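Local coordinates for Galactose/lactose metabolism regulatory protein GAL80 (Saccharomyces cerevisiae, PDB 3BTV) that represses the yeast galactose and lactose metabolic genes by binding the activator GAL4 and blocking its transcriptional activation when no inducing sugar is present, at residues Gln51-Tyr56 and Ser87-Met92; Tyr121-Trp126 and Arg370-Ile375; Gln154-Pro159 and Gly401-Met406; Ser376-Asn381 and Ser390-Gln395. The protein carries 1 engineered substitution. One frame throughout, in Å; residues are numbered along the deposited sequence.

Overall arrangement
All four contacts lie on or beside the parallel sheet of the Rossmann-fold domain. Interactions 1 and 2 both reach that sheet, centres about 15 Å apart, and meet where D91 O, just before strand 92-95, accepts from Y121 N of the adjacent strand. Interaction 2 sets helix 363-380 over the sheet; that helix ends in interaction 4, about 10 Å from interaction 2 between centres, linked by Y121 OH to H379 ND1. Interaction 3 is closest to interaction 2, centres about 8 Å apart, joined through R370 NE and K157 O. Interactions 3 and 4, centres about 12 Å apart, share R156 NH1 to Q395 OE1 and T404 OG1 to V393 O. Interaction 1 touches neither.

Interaction 1 of 4, residues Gln51-Tyr56 and Ser87-Met92; sequences QITALY and SSTIDM
T53 on strand 50-56 faces T89 in the loop that follows helix 81-86, their CA atoms 6.5 Å apart, the shortest such distance between the two segments. The bond that joins them runs from a side chain to the backbone: T53 OG1 donates to T89 O at 2.6 Å. The hydroxyl does not use a lone-pair direction of the carbonyl; it sits above the carbonyl plane, 46° out of it, with a C=O...OG1 angle of 134°. With chi1 at 67°, OG1 is tucked between the backbone N and the carbonyl carbon of T53, which points it at the loop while CG2 lies beside the backbone N. In the Rossmann fold strand 50-56 runs between strands 76-78 and 21-26, and the 87-92 loop leads from helix 81-86 into strand 92-95. A valine here would probably leave T89 O without this donor and the loop less firmly tied to the strand. Next along the strand, A54 supplies the apolar half of the contact: its CB meets the end of I90, 3.5 Å from CD1 and 3.6 Å from CG1. F84 and F78 also pack on this alanine. Within the loop, S87 OG and T89 OG1 share a hydrogen bond of 2.7 Å, which ties the two hydroxyls together across S88. Beyond them D91 forms a salt bridge with R22 of the neighbouring strand 21-26, and I90 O accepts from N116 ND2.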
# COMPACT_ATOMS: atom_id res chain seq x y z
N GLN B 51 -35.08 26.88 8.06
CA GLN B 51 -36.05 26.72 9.13
C GLN B 51 -36.70 25.34 9.06
O GLN B 51 -37.15 24.91 8.00
CB GLN B 51 -37.11 27.81 9.06
CG GLN B 51 -36.75 29.08 9.83
CD GLN B 51 -36.46 28.81 11.29
OE1 GLN B 51 -35.33 28.50 11.67
NE2 GLN B 51 -37.49 28.92 12.13
N ILE B 52 -36.76 24.66 10.20
CA ILE B 52 -37.40 23.36 10.29
C ILE B 52 -38.91 23.50 10.46
O ILE B 52 -39.40 23.80 11.54
CB ILE B 52 -36.81 22.53 11.45
CG1 ILE B 52 -35.36 22.14 11.14
CG2 ILE B 52 -37.64 21.29 11.70
CD1 ILE B 52 -34.67 21.38 12.27
N THR B 53 -39.64 23.27 9.37
CA THR B 53 -41.08 23.46 9.37
C THR B 53 -41.84 22.13 9.48
O THR B 53 -43.05 22.11 9.70
CB THR B 53 -41.55 24.18 8.10
OG1 THR B 53 -41.34 23.34 6.96
CG2 THR B 53 -40.79 25.49 7.92
N ALA B 54 -41.12 21.03 9.32
CA ALA B 54 -41.74 19.71 9.37
C ALA B 54 -40.81 18.69 10.00
O ALA B 54 -39.59 18.86 9.99
CB ALA B 54 -42.16 19.27 7.99
N LEU B 55 -41.38 17.62 10.54
CA LEU B 55 -40.60 16.60 11.23
C LEU B 55 -41.40 15.31 11.21
O LEU B 55 -42.61 15.34 11.41
CB LEU B 55 -40.36 17.04 12.67
CG LEU B 55 -38.98 16.82 13.29
CD1 LEU B 55 -37.97 17.73 12.62
CD2 LEU B 55 -39.02 17.09 14.79
N TYR B 56 -40.74 14.18 10.98
CA TYR B 56 -41.45 12.91 11.00
C TYR B 56 -40.64 11.75 11.55
O TYR B 56 -39.45 11.65 11.33
CB TYR B 56 -41.98 12.53 9.62
CG TYR B 56 -42.41 11.08 9.53
CD1 TYR B 56 -43.67 10.68 9.97
CD2 TYR B 56 -41.55 10.11 9.03
CE1 TYR B 56 -44.07 9.36 9.90
CE2 TYR B 56 -41.94 8.78 8.96
CZ TYR B 56 -43.20 8.41 9.39
OH TYR B 56 -43.59 7.09 9.32
N SER B 87 -47.01 17.40 2.34
CA SER B 87 -47.04 18.78 2.82
C SER B 87 -46.35 19.73 1.85
O SER B 87 -45.39 19.37 1.18
CB SER B 87 -46.38 18.88 4.20
OG SER B 87 -46.37 20.22 4.67
N SER B 88 -46.86 20.96 1.78
CA SER B 88 -46.28 21.98 0.92
C SER B 88 -45.52 23.00 1.74
O SER B 88 -45.02 23.99 1.21
CB SER B 88 -47.36 22.66 0.09
OG SER B 88 -48.48 22.99 0.89
N THR B 89 -45.43 22.76 3.05
CA THR B 89 -44.68 23.64 3.94
C THR B 89 -43.19 23.30 3.89
O THR B 89 -42.39 23.88 4.61
CB THR B 89 -45.16 23.52 5.39
OG1 THR B 89 -45.01 22.17 5.85
CG2 THR B 89 -46.63 23.92 5.49
N ILE B 90 -42.84 22.35 3.02
CA ILE B 90 -41.47 21.82 2.96
C ILE B 90 -40.76 22.12 1.65
O ILE B 90 -41.28 21.86 0.57
CB ILE B 90 -41.46 20.29 3.15
CG1 ILE B 90 -42.19 19.89 4.44
CG2 ILE B 90 -40.03 19.77 3.16
CD1 ILE B 90 -42.40 18.39 4.57
N ASP B 91 -39.55 22.66 1.76
CA ASP B 91 -38.74 22.98 0.58
C ASP B 91 -37.58 21.99 0.41
O ASP B 91 -37.23 21.61 -0.71
CB ASP B 91 -38.18 24.39 0.69
CG ASP B 91 -39.26 25.42 0.94
OD1 ASP B 91 -40.38 25.24 0.44
OD2 ASP B 91 -38.97 26.41 1.64
N MET B 92 -36.98 21.60 1.52
CA MET B 92 -35.89 20.64 1.50
C MET B 92 -36.15 19.49 2.46
O MET B 92 -36.39 19.70 3.64
CB MET B 92 -34.56 21.30 1.85
CG MET B 92 -33.43 20.30 2.05
SD MET B 92 -31.81 21.04 2.41
CE MET B 92 -31.42 21.75 0.82

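Interaction 2 of 4, residues Tyr121-Trp126 and Arg370-Ile375; sequences YLFVEW and RLYQSI
F123 reaches from strand 121-125, next to the outermost strand 148-152 of the parallel Rossmann sheet, to L371, Y372 and I375 on helix 363-380, which covers this face of the sheet. Strand 121-125 and the helical segment run nearly antiparallel, at 164°, with their axes 12.6 Å apart, so side chains must span the gap. F123 does so with CG anti to its backbone N (chi1 -170°), sending the ring outward to the helix. Its far end, CZ, meets L371 CD2 at 3.4 Å; the two side chains come from opposite directions, and the leucine, whose CG is likewise anti to its own N, brings that one methyl, CD2, to CZ. On the neighbouring rim atom, F123 CE1 lies 3.8 Å from Y372 CE1, which comes in at the edge of the phenylalanine ring and near its plane. The two rings are inclined at 53° with centroids 5.6 Å apart. I375 CD1 adds a looser apolar touch to F123 CE1. H39 packs against F123 as well, and it also takes part in holding the tyrosine: Y372 OH is hydrogen-bonded to H39 ND1, while the phenol ring meets F50 edge-to-face. Thus the hydroxyl of a buried tyrosine is satisfied although its ring serves an apolar contact. On the helix itself, L371 O accepts from both I375 N and S374 OG on the same face of its carbonyl plane, the hydroxyl at 2.9 Å and tilted from that plane.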
# COMPACT_ATOMS: atom_id res chain seq x y z
N TYR B 121 -35.42 20.34 -2.86
CA TYR B 121 -34.21 19.66 -2.45
C TYR B 121 -34.43 18.36 -1.71
O TYR B 121 -35.32 18.25 -0.87
CB TYR B 121 -33.36 20.58 -1.57
CG TYR B 121 -32.98 21.88 -2.23
CD1 TYR B 121 -33.61 23.07 -1.89
CD2 TYR B 121 -31.99 21.92 -3.20
CE1 TYR B 121 -33.26 24.26 -2.49
CE2 TYR B 121 -31.63 23.11 -3.81
CZ TYR B 121 -32.27 24.28 -3.46
OH TYR B 121 -31.92 25.46 -4.07
N LEU B 122 -33.61 17.37 -2.04
CA LEU B 122 -33.57 16.12 -1.28
C LEU B 122 -32.15 15.86 -0.80
O LEU B 122 -31.21 15.74 -1.60
CB LEU B 122 -34.07 14.94 -2.11
CG LEU B 122 -33.93 13.60 -1.39
CD1 LEU B 122 -34.81 13.58 -0.13
CD2 LEU B 122 -34.30 12.45 -2.32
N PHE B 123 -31.99 15.77 0.51
CA PHE B 123 -30.68 15.63 1.14
C PHE B 123 -30.61 14.26 1.80
O PHE B 123 -31.40 13.96 2.71
CB PHE B 123 -30.53 16.73 2.18
CG PHE B 123 -29.14 16.86 2.76
CD1 PHE B 123 -28.82 17.95 3.56
CD2 PHE B 123 -28.17 15.91 2.50
CE1 PHE B 123 -27.55 18.08 4.09
CE2 PHE B 123 -26.89 16.05 3.03
CZ PHE B 123 -26.58 17.13 3.83
N VAL B 124 -29.68 13.41 1.35
CA VAL B 124 -29.53 12.07 1.91
C VAL B 124 -28.11 11.85 2.39
O VAL B 124 -27.16 12.34 1.79
CB VAL B 124 -29.90 10.96 0.88
CG1 VAL B 124 -29.81 9.57 1.51
CG2 VAL B 124 -31.32 11.20 0.33
N GLU B 125 -27.95 11.10 3.48
CA GLU B 125 -26.62 10.78 3.96
C GLU B 125 -25.99 9.62 3.21
O GLU B 125 -26.69 8.79 2.64
CB GLU B 125 -26.66 10.47 5.45
CG GLU B 125 -26.89 11.71 6.28
CD GLU B 125 -26.68 11.46 7.75
OE1 GLU B 125 -27.24 10.46 8.25
OE2 GLU B 125 -25.95 12.25 8.39
N TRP B 126 -24.67 9.60 3.18
CA TRP B 126 -23.92 8.46 2.64
C TRP B 126 -23.91 7.39 3.73
O TRP B 126 -23.71 7.72 4.89
CB TRP B 126 -22.50 8.88 2.27
CG TRP B 126 -21.68 7.72 1.77
CD1 TRP B 126 -20.76 7.01 2.47
CD2 TRP B 126 -21.75 7.12 0.47
NE1 TRP B 126 -20.25 6.01 1.70
CE2 TRP B 126 -20.84 6.05 0.46
CE3 TRP B 126 -22.49 7.38 -0.68
CZ2 TRP B 126 -20.64 5.24 -0.66
CZ3 TRP B 126 -22.30 6.59 -1.80
CH2 TRP B 126 -21.39 5.52 -1.78
N ARG B 370 -20.40 23.30 6.78
CA ARG B 370 -19.90 23.93 5.56
C ARG B 370 -20.65 23.41 4.35
O ARG B 370 -20.73 24.09 3.32
CB ARG B 370 -18.38 23.71 5.43
CG ARG B 370 -17.57 24.61 6.37
CD ARG B 370 -16.13 24.15 6.55
NE ARG B 370 -15.31 24.39 5.36
CZ ARG B 370 -14.33 25.30 5.28
NH1 ARG B 370 -14.04 26.07 6.33
NH2 ARG B 370 -13.65 25.43 4.16
N LEU B 371 -21.20 22.21 4.47
CA LEU B 371 -22.06 21.66 3.42
C LEU B 371 -23.37 22.44 3.34
O LEU B 371 -23.81 22.84 2.26
CB LEU B 371 -22.33 20.17 3.69
CG LEU B 371 -23.28 19.47 2.73
CD1 LEU B 371 -22.86 19.70 1.28
CD2 LEU B 371 -23.35 17.98 3.05
N TYR B 372 -24.01 22.65 4.49
CA TYR B 372 -25.22 23.46 4.56
C TYR B 372 -24.98 24.85 4.01
O TYR B 372 -25.77 25.37 3.24
CB TYR B 372 -25.74 23.55 5.99
CG TYR B 372 -26.73 22.46 6.34
CD1 TYR B 372 -26.30 21.25 6.85
CD2 TYR B 372 -28.10 22.65 6.14
CE1 TYR B 372 -27.20 20.25 7.15
CE2 TYR B 372 -29.01 21.65 6.44
CZ TYR B 372 -28.55 20.45 6.94
OH TYR B 372 -29.44 19.45 7.25
N GLN B 373 -23.86 25.45 4.42
CA GLN B 373 -23.51 26.78 3.96
C GLN B 373 -23.42 26.82 2.43
O GLN B 373 -23.97 27.72 1.79
CB GLN B 373 -22.19 27.24 4.59
CG GLN B 373 -21.82 28.68 4.28
CD GLN B 373 -22.64 29.69 5.07
OE1 GLN B 373 -23.47 30.41 4.51
NE2 GLN B 373 -22.42 29.73 6.38
N SER B 374 -22.76 25.83 1.85
CA SER B 374 -22.57 25.79 0.41
C SER B 374 -23.92 25.63 -0.31
O SER B 374 -24.08 26.04 -1.46
CB SER B 374 -21.58 24.69 0.00
OG SER B 374 -22.22 23.43 -0.14
N ILE B 375 -24.89 25.05 0.39
CA ILE B 375 -26.22 24.87 -0.18
C ILE B 375 -26.96 26.20 -0.32
O ILE B 375 -27.38 26.57 -1.42
CB ILE B 375 -27.06 23.89 0.66
CG1 ILE B 375 -26.48 22.48 0.56
CG2 ILE B 375 -28.51 23.90 0.18
CD1 ILE B 375 -27.27 21.43 1.33

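Interaction 3 of 4, residues Gln154-Pro159 and Gly401-Met406; sequences QGRKSP and GFPTLM
K157 NZ donates to G401 O at 2.8 Å, bringing the ammonium of one loop to a backbone carbonyl of the other. The C=O...NZ angle is 150°, and the nitrogen is tilted 27° from the carbonyl plane. A bend at chi2 (-55°) turns the lysine chain, whose CB does not itself point to G401, back to that oxygen. Alongside, the aliphatic part of R156 runs past the ring of P403 in the opposite direction, CD lying 3.6 Å from P403 CG and 3.9 Å from P403 CB. The arginine chain is extended from CG to NE, which carries its guanidinium beyond the proline to partners further on: NE forms a salt bridge with D219, and NH1 is hydrogen-bonded to Q395 OE1. The contact lies where strand 148-152, at one margin of the Rossmann sheet, gives way to a short 3-10 turn and then helix 159-169; opposite it, residues 401-404 lead into helix 405-424. A methionine here would probably leave G401 O without the charged donor of K157 and slacken the tie between the two loops. G401 itself has a positive phi, a conformation that favours glycine. Further out, the turn is held by K157 N to Q154 O, and K157 O in turn accepts from R370 NE of helix 363-380. T404 is the N-cap of helix 405-424: its OG1 accepts from M406 N at 3.0 Å, while the same hydroxyl is hydrogen-bonded to V393 O.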
# COMPACT_ATOMS: atom_id res chain seq x y z
N GLN B 154 -19.61 15.04 3.12
CA GLN B 154 -19.19 16.31 3.71
C GLN B 154 -17.68 16.46 3.80
O GLN B 154 -17.19 17.53 4.17
CB GLN B 154 -19.83 16.50 5.09
CG GLN B 154 -19.11 15.76 6.19
CD GLN B 154 -19.36 14.27 6.15
OE1 GLN B 154 -20.45 13.82 5.81
NE2 GLN B 154 -18.34 13.49 6.49
N GLY B 155 -16.96 15.40 3.45
CA GLY B 155 -15.51 15.45 3.41
C GLY B 155 -15.04 16.41 2.33
O GLY B 155 -13.99 17.05 2.43
N ARG B 156 -15.84 16.53 1.28
CA ARG B 156 -15.54 17.45 0.20
C ARG B 156 -15.57 18.91 0.68
O ARG B 156 -15.13 19.81 -0.03
CB ARG B 156 -16.53 17.27 -0.96
CG ARG B 156 -16.47 15.91 -1.64
CD ARG B 156 -17.46 15.83 -2.81
NE ARG B 156 -17.09 14.73 -3.71
CZ ARG B 156 -17.26 14.75 -5.03
NH1 ARG B 156 -17.79 15.81 -5.61
NH2 ARG B 156 -16.88 13.71 -5.76
N LYS B 157 -16.10 19.13 1.89
CA LYS B 157 -16.25 20.47 2.46
C LYS B 157 -15.27 20.74 3.59
O LYS B 157 -15.31 21.79 4.21
CB LYS B 157 -17.67 20.69 3.00
CG LYS B 157 -18.74 20.86 1.93
CD LYS B 157 -18.40 21.98 0.95
CE LYS B 157 -19.30 21.88 -0.29
NZ LYS B 157 -18.86 22.73 -1.43
N SER B 158 -14.41 19.78 3.88
CA SER B 158 -13.37 19.99 4.89
C SER B 158 -12.41 21.09 4.43
O SER B 158 -12.08 21.18 3.25
CB SER B 158 -12.59 18.71 5.13
OG SER B 158 -11.32 18.99 5.73
N PRO B 159 -11.95 21.92 5.37
CA PRO B 159 -11.02 22.99 4.99
C PRO B 159 -9.69 22.38 4.55
O PRO B 159 -9.02 22.93 3.69
CB PRO B 159 -10.85 23.79 6.30
CG PRO B 159 -11.98 23.36 7.19
CD PRO B 159 -12.27 21.94 6.81
N GLY B 401 -20.63 24.38 -5.55
CA GLY B 401 -21.81 23.58 -5.32
C GLY B 401 -21.60 22.61 -4.19
O GLY B 401 -21.03 22.94 -3.16
N PHE B 402 -22.05 21.38 -4.41
CA PHE B 402 -22.06 20.36 -3.39
C PHE B 402 -22.37 19.06 -4.11
O PHE B 402 -22.99 19.09 -5.18
CB PHE B 402 -23.16 20.67 -2.37
CG PHE B 402 -24.47 21.03 -3.01
CD1 PHE B 402 -24.85 22.36 -3.13
CD2 PHE B 402 -25.32 20.05 -3.50
CE1 PHE B 402 -26.06 22.69 -3.72
CE2 PHE B 402 -26.52 20.38 -4.09
CZ PHE B 402 -26.89 21.70 -4.20
N PRO B 403 -21.95 17.93 -3.53
CA PRO B 403 -22.14 16.64 -4.18
C PRO B 403 -23.60 16.24 -4.15
O PRO B 403 -24.32 16.54 -3.20
CB PRO B 403 -21.33 15.67 -3.30
CG PRO B 403 -20.91 16.43 -2.10
CD PRO B 403 -21.51 17.79 -2.13
N THR B 404 -24.02 15.54 -5.19
CA THR B 404 -25.41 15.17 -5.37
C THR B 404 -25.55 13.66 -5.35
O THR B 404 -24.56 12.94 -5.21
CB THR B 404 -25.92 15.65 -6.73
OG1 THR B 404 -25.31 14.85 -7.76
CG2 THR B 404 -25.54 17.10 -6.95
N LEU B 405 -26.77 13.18 -5.52
CA LEU B 405 -27.01 11.74 -5.61
C LEU B 405 -26.28 11.10 -6.80
O LEU B 405 -26.01 9.89 -6.79
CB LEU B 405 -28.51 11.46 -5.66
CG LEU B 405 -29.16 11.05 -4.33
CD1 LEU B 405 -28.56 11.78 -3.13
CD2 LEU B 405 -30.67 11.25 -4.39
N MET B 406 -25.95 11.89 -7.82
CA MET B 406 -25.16 11.34 -8.92
C MET B 406 -23.73 11.06 -8.47
O MET B 406 -23.13 10.05 -8.85
CB MET B 406 -25.15 12.29 -10.11
CG MET B 406 -24.24 11.79 -11.22
SD MET B 406 -24.72 10.13 -11.75
CE MET B 406 -26.17 10.47 -12.71

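Interaction 4 of 4, residues Ser376-Asn381 and Ser390-Gln395; sequences SDFHFN and SQFVMQ
F392 drives the edge of its ring at the face of F378 almost at a right angle: the planes meet at 89°, with centroids 5.3 Å apart, a T-shaped pair in which F378 offers the face. The pair joins the last turns of helix 363-380, which end in a Schellman motif with N381 as its C-prime residue, to the irregular chain leading on to helix 405-424. F392 CE1 lies 3.9 Å from F378 CE1, displaced to the rim of the ring and not over its centre. A chi1 of 162° swings the F378 ring away from its own N and out to the loop, while in F392 CG sits between the N and the carbonyl carbon (chi1 58°), bringing the ring back to the helix. F392 also meets the ring of F402, and F392 O accepts from Q148 NE2. Around the other ring, the peptide joining S390 and Q391 lies at the edge, near the ring plane. The amide end of Q391 is engaged elsewhere, NE2 donating to G146 O. At that edge F378 CZ comes within 3.5 Å of S390 C and 3.7 Å of Q391 N.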
# COMPACT_ATOMS: atom_id res chain seq x y z
N SER B 376 -27.10 26.93 0.78
CA SER B 376 -27.80 28.21 0.76
C SER B 376 -27.11 29.21 -0.17
O SER B 376 -27.77 29.97 -0.86
CB SER B 376 -27.93 28.79 2.16
OG SER B 376 -26.72 29.37 2.60
N ASP B 377 -25.78 29.19 -0.19
CA ASP B 377 -25.03 30.08 -1.06
C ASP B 377 -25.36 29.82 -2.52
O ASP B 377 -25.41 30.74 -3.33
CB ASP B 377 -23.53 29.92 -0.82
CG ASP B 377 -23.09 30.55 0.48
OD1 ASP B 377 -23.97 30.94 1.28
OD2 ASP B 377 -21.87 30.66 0.70
N PHE B 378 -25.55 28.55 -2.85
CA PHE B 378 -26.05 28.18 -4.16
C PHE B 378 -27.48 28.70 -4.27
O PHE B 378 -27.86 29.31 -5.26
CB PHE B 378 -26.04 26.67 -4.33
CG PHE B 378 -26.92 26.15 -5.44
CD1 PHE B 378 -26.58 26.37 -6.78
CD2 PHE B 378 -28.07 25.43 -5.16
CE1 PHE B 378 -27.39 25.89 -7.81
CE2 PHE B 378 -28.88 24.95 -6.19
CZ PHE B 378 -28.53 25.18 -7.51
N HIS B 379 -28.25 28.45 -3.22
CA HIS B 379 -29.67 28.73 -3.22
C HIS B 379 -29.99 30.21 -3.25
O HIS B 379 -30.99 30.62 -3.83
CB HIS B 379 -30.33 28.11 -2.00
CG HIS B 379 -31.78 28.44 -1.88
ND1 HIS B 379 -32.74 27.89 -2.70
CD2 HIS B 379 -32.43 29.26 -1.03
CE1 HIS B 379 -33.92 28.36 -2.36
NE2 HIS B 379 -33.77 29.19 -1.34
N PHE B 380 -29.14 31.01 -2.62
CA PHE B 380 -29.35 32.45 -2.53
C PHE B 380 -28.36 33.20 -3.41
O PHE B 380 -28.37 34.43 -3.45
CB PHE B 380 -29.22 32.91 -1.09
CG PHE B 380 -30.31 32.42 -0.18
CD1 PHE B 380 -30.01 31.67 0.94
CD2 PHE B 380 -31.64 32.72 -0.45
CE1 PHE B 380 -31.01 31.22 1.77
CE2 PHE B 380 -32.64 32.28 0.38
CZ PHE B 380 -32.33 31.52 1.49
N ASN B 381 -27.51 32.45 -4.09
CA ASN B 381 -26.54 33.05 -5.00
C ASN B 381 -25.73 34.14 -4.29
O ASN B 381 -25.70 35.29 -4.73
CB ASN B 381 -27.26 33.64 -6.21
CG ASN B 381 -26.38 33.69 -7.44
OD1 ASN B 381 -25.15 33.65 -7.34
ND2 ASN B 381 -27.01 33.78 -8.61
N SER B 390 -31.00 26.71 -11.44
CA SER B 390 -31.32 26.37 -10.07
C SER B 390 -31.08 24.89 -9.83
O SER B 390 -31.62 24.30 -8.90
CB SER B 390 -32.78 26.73 -9.76
OG SER B 390 -33.65 26.17 -10.72
N GLN B 391 -30.27 24.28 -10.69
CA GLN B 391 -30.10 22.84 -10.62
C GLN B 391 -28.96 22.31 -11.48
O GLN B 391 -28.82 22.68 -12.65
CB GLN B 391 -31.40 22.15 -11.01
CG GLN B 391 -31.45 20.68 -10.66
CD GLN B 391 -32.86 20.23 -10.38
OE1 GLN B 391 -33.79 21.05 -10.29
NE2 GLN B 391 -33.04 18.92 -10.21
N PHE B 392 -28.15 21.44 -10.89
CA PHE B 392 -27.03 20.81 -11.58
C PHE B 392 -27.01 19.33 -11.26
O PHE B 392 -27.44 18.91 -10.18
CB PHE B 392 -25.71 21.47 -11.20
CG PHE B 392 -25.42 21.45 -9.72
CD1 PHE B 392 -25.86 22.47 -8.90
CD2 PHE B 392 -24.70 20.40 -9.15
CE1 PHE B 392 -25.59 22.46 -7.54
CE2 PHE B 392 -24.42 20.38 -7.79
CZ PHE B 392 -24.87 21.41 -6.98
N VAL B 393 -26.51 18.53 -12.20
CA VAL B 393 -26.53 17.08 -12.08
C VAL B 393 -25.56 16.55 -11.03
O VAL B 393 -25.88 15.65 -10.26
CB VAL B 393 -26.20 16.40 -13.43
CG1 VAL B 393 -26.19 14.89 -13.29
CG2 VAL B 393 -27.20 16.82 -14.49
N MET B 394 -24.36 17.12 -10.99
CA MET B 394 -23.32 16.61 -10.10
C MET B 394 -22.26 17.66 -9.85
O MET B 394 -22.02 18.53 -10.69
CB MET B 394 -22.67 15.37 -10.72
CG MET B 394 -21.98 15.63 -12.06
SD MET B 394 -21.44 14.10 -12.86
CE MET B 394 -20.19 13.57 -11.69
N GLN B 395 -21.61 17.58 -8.70
CA GLN B 395 -20.54 18.50 -8.40
C GLN B 395 -19.33 18.12 -9.23
O GLN B 395 -18.61 18.98 -9.74
CB GLN B 395 -20.19 18.49 -6.92
CG GLN B 395 -19.11 19.50 -6.57
CD GLN B 395 -18.68 19.40 -5.13
OE1 GLN B 395 -18.61 18.31 -4.57
NE2 GLN B 395 -18.36 20.55 -4.53